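Local coordinates for oxetanocin-like protein (Pyrococcus furiosus, PDB 1XX7) that probably removes the phosphate from 2'-deoxyribonucleoside 5'-monophosphates as a metal-dependent HD-domain hydrolase, and holds a nickel ion in this crystal, at residues K70-H75 with L113-Y117; H41-V45 with A131-D135. All coordinates share one frame; numbering follows the deposited sequence.

Interaction 1: residues K70-H75 with L113-Y117; sequences KIAIIH and LFEEY. With NI (nickel (II) ion), chain G.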
# COMPACT_ATOMS: atom_id res chain seq x y z
N LYS A 70 -31.27 0.10 7.55
CA LYS A 70 -30.66 0.64 8.78
C LYS A 70 -29.75 -0.41 9.44
O LYS A 70 -28.67 -0.10 9.91
CB LYS A 70 -31.69 1.09 9.80
CG LYS A 70 -32.50 2.31 9.47
CD LYS A 70 -33.48 2.57 10.61
CE LYS A 70 -34.37 3.75 10.34
NZ LYS A 70 -35.06 4.25 11.60
N ILE A 71 -30.21 -1.66 9.46
CA ILE A 71 -29.45 -2.74 10.10
C ILE A 71 -28.12 -2.98 9.38
O ILE A 71 -27.10 -3.14 10.02
CB ILE A 71 -30.25 -4.07 10.14
CG1 ILE A 71 -31.46 -3.96 11.08
CG2 ILE A 71 -29.33 -5.25 10.52
CD1 ILE A 71 -32.49 -5.09 10.90
N ALA A 72 -28.17 -3.02 8.05
CA ALA A 72 -27.01 -3.21 7.22
C ALA A 72 -25.92 -2.13 7.46
O ALA A 72 -24.74 -2.44 7.50
CB ALA A 72 -27.42 -3.22 5.79
N ILE A 73 -26.37 -0.89 7.63
CA ILE A 73 -25.54 0.25 7.92
C ILE A 73 -24.90 0.19 9.28
O ILE A 73 -23.69 0.45 9.40
CB ILE A 73 -26.32 1.58 7.75
CG1 ILE A 73 -26.62 1.81 6.28
CG2 ILE A 73 -25.48 2.79 8.26
CD1 ILE A 73 -27.73 2.81 6.06
N ILE A 74 -25.65 -0.20 10.30
CA ILE A 74 -25.09 -0.19 11.67
C ILE A 74 -24.42 -1.53 12.06
O ILE A 74 -23.77 -1.61 13.07
CB ILE A 74 -26.14 0.25 12.72
CG1 ILE A 74 -27.32 -0.72 12.78
CG2 ILE A 74 -26.66 1.69 12.38
CD1 ILE A 74 -27.15 -1.90 13.66
N HIS A 75 -24.56 -2.57 11.24
CA HIS A 75 -24.31 -3.91 11.76
C HIS A 75 -22.86 -4.19 12.22
O HIS A 75 -22.66 -4.97 13.16
CB HIS A 75 -24.83 -4.95 10.80
CG HIS A 75 -23.84 -5.37 9.79
ND1 HIS A 75 -23.58 -4.63 8.66
CD2 HIS A 75 -23.00 -6.43 9.75
CE1 HIS A 75 -22.62 -5.21 7.96
NE2 HIS A 75 -22.26 -6.31 8.59
N LEU A 113 -31.74 -2.98 16.83
CA LEU A 113 -31.38 -3.27 15.43
C LEU A 113 -30.17 -4.19 15.33
O LEU A 113 -30.19 -5.14 14.54
CB LEU A 113 -31.10 -2.00 14.63
CG LEU A 113 -32.29 -1.11 14.23
CD1 LEU A 113 -31.78 -0.08 13.24
CD2 LEU A 113 -33.45 -1.87 13.62
N PHE A 114 -29.13 -3.92 16.13
CA PHE A 114 -27.95 -4.81 16.18
C PHE A 114 -28.30 -6.18 16.84
O PHE A 114 -27.72 -7.21 16.46
CB PHE A 114 -26.77 -4.15 16.87
CG PHE A 114 -25.56 -5.04 16.99
CD1 PHE A 114 -24.75 -5.30 15.87
CD2 PHE A 114 -25.23 -5.65 18.20
CE1 PHE A 114 -23.64 -6.14 15.97
CE2 PHE A 114 -24.10 -6.49 18.29
CZ PHE A 114 -23.31 -6.73 17.18
N GLU A 115 -29.25 -6.19 17.80
CA GLU A 115 -29.79 -7.46 18.33
C GLU A 115 -30.44 -8.28 17.22
O GLU A 115 -30.21 -9.49 17.14
CB GLU A 115 -30.80 -7.24 19.50
N GLU A 116 -31.24 -7.62 16.36
CA GLU A 116 -31.89 -8.33 15.26
C GLU A 116 -30.87 -8.95 14.32
O GLU A 116 -31.06 -10.07 13.80
CB GLU A 116 -32.80 -7.41 14.44
CG GLU A 116 -34.22 -7.29 14.97
CD GLU A 116 -35.19 -6.66 14.00
OE1 GLU A 116 -35.40 -7.16 12.88
OE2 GLU A 116 -35.81 -5.70 14.41
N TYR A 117 -29.82 -8.19 14.04
CA TYR A 117 -28.75 -8.67 13.17
C TYR A 117 -28.09 -9.88 13.86
O TYR A 117 -27.97 -10.98 13.25
CB TYR A 117 -27.71 -7.58 12.83
CG TYR A 117 -26.55 -8.16 12.07
CD1 TYR A 117 -26.71 -8.55 10.76
CD2 TYR A 117 -25.32 -8.42 12.68
CE1 TYR A 117 -25.72 -9.11 10.06
CE2 TYR A 117 -24.28 -9.03 11.95
CZ TYR A 117 -24.52 -9.37 10.64
OH TYR A 117 -23.57 -9.95 9.84
NI NI G . -20.34 -7.60 8.32

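Interaction 2: residues H41-V45 with A131-D135; sequences HSYRV and ADKLD. With NI (nickel (II) ion), chain G.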
# COMPACT_ATOMS: atom_id res chain seq x y z
N HIS A 41 -16.72 -3.24 3.08
CA HIS A 41 -17.53 -4.38 3.33
C HIS A 41 -18.97 -4.01 3.60
O HIS A 41 -19.86 -4.57 2.98
CB HIS A 41 -16.97 -5.11 4.57
CG HIS A 41 -17.92 -6.08 5.15
ND1 HIS A 41 -18.40 -7.15 4.44
CD2 HIS A 41 -18.49 -6.14 6.38
CE1 HIS A 41 -19.22 -7.85 5.21
NE2 HIS A 41 -19.28 -7.27 6.38
N SER A 42 -19.15 -3.08 4.54
CA SER A 42 -20.46 -2.63 4.98
C SER A 42 -21.27 -1.90 3.92
O SER A 42 -22.52 -2.02 3.91
CB SER A 42 -20.35 -1.71 6.19
OG SER A 42 -19.85 -2.40 7.30
N TYR A 43 -20.58 -1.16 3.06
CA TYR A 43 -21.18 -0.62 1.86
C TYR A 43 -21.85 -1.68 0.98
O TYR A 43 -23.02 -1.51 0.56
CB TYR A 43 -20.19 0.15 0.98
CG TYR A 43 -20.88 0.49 -0.30
CD1 TYR A 43 -21.89 1.46 -0.31
CD2 TYR A 43 -20.65 -0.22 -1.43
CE1 TYR A 43 -22.61 1.72 -1.46
CE2 TYR A 43 -21.38 0.04 -2.60
CZ TYR A 43 -22.36 1.03 -2.58
OH TYR A 43 -23.11 1.30 -3.68
N ARG A 44 -21.10 -2.73 0.62
CA ARG A 44 -21.66 -3.75 -0.29
C ARG A 44 -22.71 -4.63 0.40
O ARG A 44 -23.65 -5.13 -0.27
CB ARG A 44 -20.62 -4.61 -1.00
CG ARG A 44 -21.20 -5.24 -2.25
CD ARG A 44 -20.21 -5.84 -3.18
NE ARG A 44 -19.53 -6.97 -2.58
CZ ARG A 44 -18.63 -7.73 -3.19
NH1 ARG A 44 -18.36 -7.56 -4.48
NH2 ARG A 44 -18.06 -8.71 -2.52
N VAL A 45 -22.59 -4.80 1.70
CA VAL A 45 -23.65 -5.47 2.49
C VAL A 45 -25.02 -4.68 2.35
O VAL A 45 -26.06 -5.31 2.12
CB VAL A 45 -23.26 -5.65 4.00
CG1 VAL A 45 -24.44 -6.15 4.84
CG2 VAL A 45 -22.11 -6.63 4.12
N ALA A 131 -26.82 -11.21 3.43
CA ALA A 131 -26.07 -10.23 2.63
C ALA A 131 -24.61 -10.15 3.07
O ALA A 131 -23.71 -10.03 2.28
CB ALA A 131 -26.73 -8.83 2.75
N ASP A 132 -24.41 -10.17 4.37
CA ASP A 132 -23.10 -10.11 4.96
C ASP A 132 -22.17 -11.28 4.54
O ASP A 132 -21.00 -11.09 4.16
CB ASP A 132 -23.29 -10.08 6.46
CG ASP A 132 -22.00 -9.88 7.19
OD1 ASP A 132 -21.42 -8.80 7.11
OD2 ASP A 132 -21.53 -10.82 7.82
N LYS A 133 -22.73 -12.48 4.61
CA LYS A 133 -22.06 -13.69 4.18
C LYS A 133 -21.83 -13.73 2.71
O LYS A 133 -20.79 -14.20 2.26
CB LYS A 133 -22.86 -14.91 4.66
CG LYS A 133 -22.73 -15.09 6.19
CD LYS A 133 -23.81 -15.97 6.77
CE LYS A 133 -23.61 -16.17 8.29
NZ LYS A 133 -22.15 -16.37 8.61
N LEU A 134 -22.79 -13.23 1.93
CA LEU A 134 -22.61 -13.14 0.47
C LEU A 134 -21.51 -12.17 0.05
O LEU A 134 -20.76 -12.46 -0.85
CB LEU A 134 -23.91 -12.78 -0.22
CG LEU A 134 -24.98 -13.88 -0.13
CD1 LEU A 134 -26.18 -13.45 -0.95
CD2 LEU A 134 -24.47 -15.23 -0.60
N ASP A 135 -21.43 -11.01 0.70
CA ASP A 135 -20.35 -10.08 0.44
C ASP A 135 -18.97 -10.78 0.67
O ASP A 135 -18.09 -10.69 -0.17
CB ASP A 135 -20.44 -8.87 1.35
CG ASP A 135 -19.22 -8.00 1.25
OD1 ASP A 135 -18.99 -7.38 0.17
OD2 ASP A 135 -18.47 -7.97 2.23
NI NI G . -20.34 -7.60 8.32

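Interaction 1: residues K70-H75 with L113-Y117
His-75 packs on Tyr-117 where helix 65-74 of this HD-domain protein crosses helix 111-119. The short helical segments run almost at right angles (88°), with their axes 9.3 Å apart. The aromatic contact lies at the metal end. CB of His-75 sits over one face of the Tyr-117 ring, 3.9 Å from its centroid, in a CH-pi contact. CD2 of His-75 lies over the same ring nearer its rim. The two rings meet obliquely, with their planes 57° apart.

Apolar contacts make up much of the rest. Ile-71 divides its branches: CG1 meets CD2 of Leu-113, and CG2 meets CB of Tyr-117. CG2 of Ile-71 is anti to the backbone N, while CG1 is anti to the carbonyl carbon (chi1 -68°). CD1 of Ile-74 rests against CB of Phe-114 at 3.9 Å. CD1 of Leu-113 touches CB of Lys-70, whose amine goes on to a salt bridge with Glu-54 of the second subunit.

Backbone O of His-75 closely approaches the Phe-114 ring edge, 3.2 Å from CE1. Polar links orient the His-75 ring. NE2 of His-75 binds nickel at 2.3 Å. ND1 of His-75 donates to Ala-72 O over 2.7 Å, and that oxygen lies in the imidazole plane.

Interaction 2: residues H41-V45 with A131-D135
The nickel site of the HD domain joins these two helices: His-41 on helix 38-58 and Asp-132 on helix 123-145 bind the same ion. NE2 of His-41 is 2.2 Å from nickel, and OD1 of Asp-132 is 2.0 Å from it. The imidazole and the Asp-132 carboxylate are turned 73° against each other, and His-75 and Asp-76 supply the other protein ligands.

Asp-135 is a second-shell residue. Its OD2 accepts a hydrogen bond from ND1 of His-41. The 2.4 Å between OD2 of Asp-135 and ND1 of His-41 is suspiciously short, so the exact length is doubtful. This oxygen lies at the edge of the imidazole, near the ring plane, and probably helps fix the ring's rotation. With CG anti to the backbone N (chi1 164°), the His-41 ring extends toward helix 123-145, with Asp-132 and Asp-135 at its edge.

Arg-44 holds the other carboxylate oxygen. Its chain bends at chi3 (65°), and NE makes a salt bridge with OD1 of Asp-135 at 2.8 Å, using the anti lone pair of that oxygen. NH2 of Arg-44 adds weak bonds to OD1 and O of Asp-135. Lys-20 of the second subunit also pairs with OD1.

Beside the polar groups, CG2 of Val-45 packs 3.7 Å from CA of Asp-132. CG1 of Val-45 faces CB of Ala-131. The four metal ligands follow the H...HD...D pattern of the HD-domain superfamily.

In the fold
Both contacts are buried, and both reach the same nickel ion. Interaction 2 lies nearer the centre of the chain. Interaction 1 lies farther out, with Lys-70, Leu-113 and Glu-116 partly exposed; Asp-132 of interaction 2 is partly exposed too. They use different helix pairs, but the pairs are linked in sequence: helix 65-74 follows helix 38-58, and helix 123-145 follows helix 111-119. Interaction 1 is mainly apolar and aromatic and supplies one metal ligand. Interaction 2 is mainly ionic and hydrogen-bonded and supplies two. They meet directly as well, since CE1 of His-75 packs on CG1 of Val-45 at 3.7 Å. Each also touches the second subunit of the homodimer.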